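Long-range contact in clavulanic acid biosynthesis oligopeptide binding protein 2 (Streptomyces clavuligerus, PDB 2WOL), which belongs to the oligopeptide-binding proteins of the clavulanic acid biosynthetic pathway and probably binds peptides as an extracellular solute-binding protein: residues R322-L334 / L364-A378. Residues are numbered along the deposited sequence; the frame is centred on the assembly and turned at random.
Sequences RRAVQYAADKILL and LYPTGPDLRGDLDAA
Y327 lies sandwiched between the methyl of A377 and CB of Y365, its flat ring offering two faces to be covered. A377 CB sits over the ring centre, 3.6 Å from CD2 of Y327, and a residue this small lets helix 375-384 come close; Y365 CB covers the opposite face nearer the rim. The Y365 ring turns an edge to Y327, a T-shaped pair with planes at 81° and Y365 CD2 3.8 Å from Y327 CZ. At the edge of the Y327 ring lies P366 O, and a water joins Y327 OH to L364 O. The extended R323 chain crosses Y365 obliquely, laying its own CG and CD against CE2 of Y365; it is long enough for NE to bond Y365 OH (3.0 Å), tilted from the guanidinium plane, while NH2 goes on to E519 O. Y365 OH also bonds M518 O.

Y327 O accepts from D374 N (2.9 Å), while D374 receives A377 N on OD1. G373 lies alongside, its CA 3.3 Å from Y327 O in a CA-H...O contact, in a backbone conformation that suits glycine.

D330 has CG anti to the backbone N (chi1 -177°): its OD1 caps helix 331-337 by accepting L333 N from above the carboxylate plane, while OD2 offers its syn lone pair to R372 NH1 (3.0 Å) in a salt bridge. Carboxylate and guanidinium planes stand 88° apart, and I332 CG2 packs on one guanidinium face, 3.5 Å from R372 NH2.

Loop 364-374 thus bridges helices 319-327 and 331-337 and leads into helix 375-384; aspartate N-caps start both later helices, in packing within the family 5 solute-binding fold. Helix 401-414 packs on A328 and L333, R415 NH2 bonds both A328 O and R372 O, and strand 523-534 meets Q326 and A329.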
loop_
_atom_site.group_PDB
_atom_site.type_symbol
_atom_site.label_atom_id
_atom_site.label_comp_id
_atom_site.label_asym_id
_atom_site.label_seq_id
_atom_site.Cartn_x
_atom_site.Cartn_y
_atom_site.Cartn_z
ATOM N N ARG A 322 10.207 -18.646 -19.502
ATOM C CA ARG A 322 9.368 -18.041 -18.468
ATOM C C ARG A 322 8.113 -18.869 -18.220
ATOM O O ARG A 322 7.711 -19.060 -17.077
ATOM C CB ARG A 322 9.024 -16.594 -18.823
ATOM C CG ARG A 322 10.263 -15.724 -19.045
ATOM C CD ARG A 322 9.942 -14.236 -19.037
ATOM N NE ARG A 322 9.023 -13.829 -20.101
ATOM C CZ ARG A 322 9.398 -13.391 -21.303
ATOM N NH1 ARG A 322 10.686 -13.316 -21.628
ATOM N NH2 ARG A 322 8.476 -13.034 -22.186
ATOM N N ARG A 323 7.512 -19.376 -19.295
ATOM C CA ARG A 323 6.337 -20.243 -19.171
ATOM C C ARG A 323 6.674 -21.580 -18.519
ATOM O O ARG A 323 5.875 -22.110 -17.747
ATOM C CB ARG A 323 5.654 -20.441 -20.529
ATOM C CG ARG A 323 5.009 -19.159 -21.036
ATOM C CD ARG A 323 4.357 -19.320 -22.392
ATOM N NE ARG A 323 3.725 -18.064 -22.787
ATOM C CZ ARG A 323 3.392 -17.739 -24.034
ATOM N NH1 ARG A 323 3.609 -18.579 -25.044
ATOM N NH2 ARG A 323 2.834 -16.561 -24.271
ATOM N N ALA A 324 7.855 -22.119 -18.821
ATOM C CA ALA A 324 8.318 -23.339 -18.170
ATOM C C ALA A 324 8.324 -23.164 -16.657
ATOM O O ALA A 324 7.850 -24.027 -15.925
ATOM C CB ALA A 324 9.702 -23.722 -18.667
ATOM N N VAL A 325 8.842 -22.028 -16.201
ATOM C CA VAL A 325 8.888 -21.724 -14.775
ATOM C C VAL A 325 7.475 -21.656 -14.177
ATOM O O VAL A 325 7.226 -22.203 -13.099
ATOM C CB VAL A 325 9.669 -20.421 -14.499
ATOM C CG1 VAL A 325 9.540 -19.998 -13.035
ATOM C CG2 VAL A 325 11.136 -20.602 -14.879
ATOM N N GLN A 326 6.550 -21.013 -14.889
ATOM C CA GLN A 326 5.171 -20.910 -14.411
ATOM C C GLN A 326 4.541 -22.300 -14.261
ATOM O O GLN A 326 3.947 -22.600 -13.232
ATOM C CB GLN A 326 4.327 -20.037 -15.338
ATOM C CG GLN A 326 4.908 -18.644 -15.623
ATOM C CD GLN A 326 4.174 -17.501 -14.939
ATOM O OE1 GLN A 326 3.160 -17.694 -14.258
ATOM N NE2 GLN A 326 4.671 -16.289 -15.148
ATOM N N TYR A 327 4.692 -23.149 -15.276
ATOM C CA TYR A 327 4.121 -24.499 -15.233
ATOM C C TYR A 327 4.731 -25.376 -14.144
ATOM O O TYR A 327 4.037 -26.212 -13.563
ATOM C CB TYR A 327 4.287 -25.203 -16.579
ATOM C CG TYR A 327 3.310 -24.781 -17.651
ATOM C CD1 TYR A 327 3.762 -24.225 -18.847
ATOM C CD2 TYR A 327 1.938 -24.961 -17.484
ATOM C CE1 TYR A 327 2.879 -23.845 -19.843
ATOM C CE2 TYR A 327 1.040 -24.582 -18.477
ATOM C CZ TYR A 327 1.517 -24.026 -19.659
ATOM O OH TYR A 327 0.640 -23.645 -20.654
ATOM N N ALA A 328 6.029 -25.198 -13.885
ATOM C CA ALA A 328 6.753 -26.043 -12.928
ATOM C C ALA A 328 6.690 -25.544 -11.484
ATOM O O ALA A 328 7.292 -26.135 -10.592
ATOM C CB ALA A 328 8.203 -26.232 -13.369
ATOM N N ALA A 329 5.955 -24.460 -11.259
ATOM C CA ALA A 329 5.769 -23.931 -9.915
ATOM C C ALA A 329 4.856 -24.854 -9.116
ATOM O O ALA A 329 3.736 -25.150 -9.534
ATOM C CB ALA A 329 5.181 -22.520 -9.976
ATOM N N ASP A 330 5.351 -25.331 -7.977
ATOM C CA ASP A 330 4.518 -26.096 -7.057
ATOM C C ASP A 330 3.822 -25.090 -6.151
ATOM O O ASP A 330 4.389 -24.648 -5.154
ATOM C CB ASP A 330 5.370 -27.085 -6.251
ATOM C CG ASP A 330 4.541 -27.972 -5.324
ATOM O OD1 ASP A 330 3.411 -27.591 -4.962
ATOM O OD2 ASP A 330 5.039 -29.056 -4.954
ATOM N N LYS A 331 2.595 -24.724 -6.516
ATOM C CA LYS A 331 1.872 -23.646 -5.833
ATOM C C LYS A 331 1.561 -23.983 -4.377
ATOM O O LYS A 331 1.478 -23.092 -3.530
ATOM C CB LYS A 331 0.576 -23.302 -6.575
ATOM C CG LYS A 331 0.727 -22.851 -8.045
ATOM C CD LYS A 331 1.569 -21.577 -8.237
ATOM C CE LYS A 331 0.974 -20.350 -7.546
ATOM N NZ LYS A 331 -0.333 -19.902 -8.119
ATOM N N ILE A 332 1.386 -25.271 -4.102
ATOM C CA ILE A 332 1.110 -25.754 -2.750
ATOM C C ILE A 332 2.357 -25.608 -1.882
ATOM O O ILE A 332 2.291 -25.052 -0.778
ATOM C CB ILE A 332 0.606 -27.222 -2.765
ATOM C CG1 ILE A 332 -0.665 -27.361 -3.623
ATOM C CG2 ILE A 332 0.389 -27.750 -1.340
ATOM C CD1 ILE A 332 -1.840 -26.468 -3.196
ATOM N N LEU A 333 3.493 -26.079 -2.397
ATOM C CA LEU A 333 4.784 -25.946 -1.716
ATOM C C LEU A 333 5.138 -24.477 -1.481
ATOM O O LEU A 333 5.640 -24.107 -0.413
ATOM C CB LEU A 333 5.890 -26.623 -2.537
ATOM C CG LEU A 333 7.297 -26.743 -1.943
ATOM C CD1 LEU A 333 7.318 -27.773 -0.813
ATOM C CD2 LEU A 333 8.322 -27.095 -3.020
ATOM N N LEU A 334 4.868 -23.646 -2.483
ATOM C CA LEU A 334 5.171 -22.220 -2.411
ATOM C C LEU A 334 4.297 -21.516 -1.376
ATOM O O LEU A 334 4.773 -20.647 -0.644
ATOM C CB LEU A 334 5.049 -21.568 -3.793
ATOM C CG LEU A 334 6.199 -21.924 -4.745
ATOM C CD1 LEU A 334 5.774 -21.830 -6.201
ATOM C CD2 LEU A 334 7.405 -21.038 -4.476
ATOM N N LEU A 364 -3.447 -18.806 -17.202
ATOM C CA LEU A 364 -2.848 -19.174 -18.480
ATOM C C LEU A 364 -1.943 -20.392 -18.388
ATOM O O LEU A 364 -1.785 -21.114 -19.377
ATOM C CB LEU A 364 -2.090 -17.990 -19.100
ATOM C CG LEU A 364 -2.914 -16.749 -19.466
ATOM C CD1 LEU A 364 -2.052 -15.754 -20.235
ATOM C CD2 LEU A 364 -4.163 -17.102 -20.283
ATOM N N TYR A 365 -1.360 -20.617 -17.209
ATOM C CA TYR A 365 -0.410 -21.713 -17.007
ATOM C C TYR A 365 -0.817 -22.615 -15.840
ATOM O O TYR A 365 -0.181 -22.595 -14.786
ATOM C CB TYR A 365 1.012 -21.157 -16.826
ATOM C CG TYR A 365 1.306 -20.042 -17.800
ATOM C CD1 TYR A 365 1.449 -18.723 -17.363
ATOM C CD2 TYR A 365 1.388 -20.301 -19.167
ATOM C CE1 TYR A 365 1.701 -17.690 -18.266
ATOM C CE2 TYR A 365 1.627 -19.282 -20.072
ATOM C CZ TYR A 365 1.783 -17.979 -19.620
ATOM O OH TYR A 365 2.027 -16.985 -20.542
ATOM N N PRO A 366 -1.879 -23.424 -16.026
ATOM C CA PRO A 366 -2.346 -24.251 -14.910
ATOM C C PRO A 366 -1.290 -25.250 -14.451
ATOM O O PRO A 366 -0.505 -25.750 -15.263
ATOM C CB PRO A 366 -3.541 -25.005 -15.498
ATOM C CG PRO A 366 -3.947 -24.245 -16.697
ATOM C CD PRO A 366 -2.696 -23.621 -17.234
ATOM N N THR A 367 -1.292 -25.539 -13.154
ATOM C CA THR A 367 -0.272 -26.392 -12.550
ATOM C C THR A 367 -0.775 -27.805 -12.215
ATOM O O THR A 367 -0.306 -28.429 -11.261
ATOM C CB THR A 367 0.328 -25.733 -11.292
ATOM O OG1 THR A 367 -0.719 -25.425 -10.365
ATOM C CG2 THR A 367 1.073 -24.450 -11.655
ATOM N N GLY A 368 -1.719 -28.306 -13.004
ATOM C CA GLY A 368 -2.199 -29.681 -12.842
ATOM C C GLY A 368 -3.317 -29.837 -11.825
ATOM O O GLY A 368 -3.656 -28.888 -11.114
ATOM N N PRO A 369 -3.897 -31.050 -11.737
ATOM C CA PRO A 369 -5.067 -31.279 -10.879
ATOM C C PRO A 369 -4.815 -31.120 -9.375
ATOM O O PRO A 369 -5.760 -30.884 -8.624
ATOM C CB PRO A 369 -5.470 -32.721 -11.207
ATOM C CG PRO A 369 -4.227 -33.356 -11.720
ATOM C CD PRO A 369 -3.488 -32.273 -12.453
ATOM N N ASP A 370 -3.563 -31.246 -8.945
ATOM C CA ASP A 370 -3.219 -31.084 -7.532
ATOM C C ASP A 370 -2.513 -29.753 -7.239
ATOM O O ASP A 370 -2.095 -29.498 -6.105
ATOM C CB ASP A 370 -2.392 -32.279 -7.026
ATOM C CG ASP A 370 -1.022 -32.385 -7.689
ATOM O OD1 ASP A 370 -0.710 -31.594 -8.610
ATOM O OD2 ASP A 370 -0.246 -33.275 -7.275
ATOM N N LEU A 371 -2.392 -28.914 -8.269
ATOM C CA LEU A 371 -1.751 -27.590 -8.170
ATOM C C LEU A 371 -0.259 -27.645 -7.809
ATOM O O LEU A 371 0.304 -26.662 -7.325
ATOM C CB LEU A 371 -2.509 -26.673 -7.191
ATOM C CG LEU A 371 -4.003 -26.440 -7.435
ATOM C CD1 LEU A 371 -4.624 -25.682 -6.273
ATOM C CD2 LEU A 371 -4.246 -25.702 -8.754
ATOM N N ARG A 372 0.383 -28.785 -8.058
ATOM C CA ARG A 372 1.782 -28.963 -7.681
ATOM C C ARG A 372 2.754 -28.827 -8.862
ATOM O O ARG A 372 3.968 -28.960 -8.693
ATOM C CB ARG A 372 1.974 -30.301 -6.957
ATOM C CG ARG A 372 1.438 -30.308 -5.522
ATOM C CD ARG A 372 2.077 -31.442 -4.734
ATOM N NE ARG A 372 1.700 -31.442 -3.321
ATOM C CZ ARG A 372 2.375 -30.822 -2.355
ATOM N NH1 ARG A 372 3.478 -30.132 -2.635
ATOM N NH2 ARG A 372 1.946 -30.889 -1.101
ATOM N N GLY A 373 2.207 -28.549 -10.045
ATOM C CA GLY A 373 3.008 -28.328 -11.249
ATOM C C GLY A 373 2.605 -29.239 -12.390
ATOM O O GLY A 373 2.324 -30.420 -12.176
ATOM N N ASP A 374 2.561 -28.685 -13.599
ATOM C CA ASP A 374 2.387 -29.479 -14.811
ATOM C C ASP A 374 3.760 -29.620 -15.455
ATOM O O ASP A 374 4.187 -28.767 -16.238
ATOM C CB ASP A 374 1.387 -28.823 -15.767
ATOM C CG ASP A 374 1.086 -29.686 -16.986
ATOM O OD1 ASP A 374 1.865 -30.623 -17.271
ATOM O OD2 ASP A 374 0.077 -29.405 -17.671
ATOM N N LEU A 375 4.446 -30.703 -15.109
ATOM C CA LEU A 375 5.827 -30.891 -15.526
ATOM C C LEU A 375 5.935 -31.269 -16.997
ATOM O O LEU A 375 6.926 -30.940 -17.644
ATOM C CB LEU A 375 6.533 -31.914 -14.629
ATOM C CG LEU A 375 6.493 -31.640 -13.116
ATOM C CD1 LEU A 375 7.389 -32.625 -12.374
ATOM C CD2 LEU A 375 6.884 -30.197 -12.773
ATOM N N ASP A 376 4.906 -31.929 -17.528
ATOM C CA ASP A 376 4.848 -32.204 -18.965
ATOM C C ASP A 376 4.818 -30.898 -19.759
ATOM O O ASP A 376 5.569 -30.731 -20.723
ATOM C CB ASP A 376 3.629 -33.059 -19.321
ATOM C CG ASP A 376 3.787 -34.516 -18.915
ATOM O OD1 ASP A 376 4.920 -34.957 -18.613
ATOM O OD2 ASP A 376 2.762 -35.231 -18.920
ATOM N N ALA A 377 3.960 -29.967 -19.343
ATOM C CA ALA A 377 3.853 -28.678 -20.022
ATOM C C ALA A 377 5.145 -27.879 -19.889
ATOM O O ALA A 377 5.596 -27.265 -20.855
ATOM C CB ALA A 377 2.678 -27.882 -19.486
ATOM N N ALA A 378 5.738 -27.901 -18.694
ATOM C CA ALA A 378 7.004 -27.203 -18.434
ATOM C C ALA A 378 8.130 -27.723 -19.326
ATOM O O ALA A 378 8.899 -26.936 -19.887
ATOM C CB ALA A 378 7.395 -27.317 -16.964
HETATM O O HOH W 1 1.565 -21.388 -13.061
HETATM O O HOH W 2 -2.081 -23.823 -20.796
#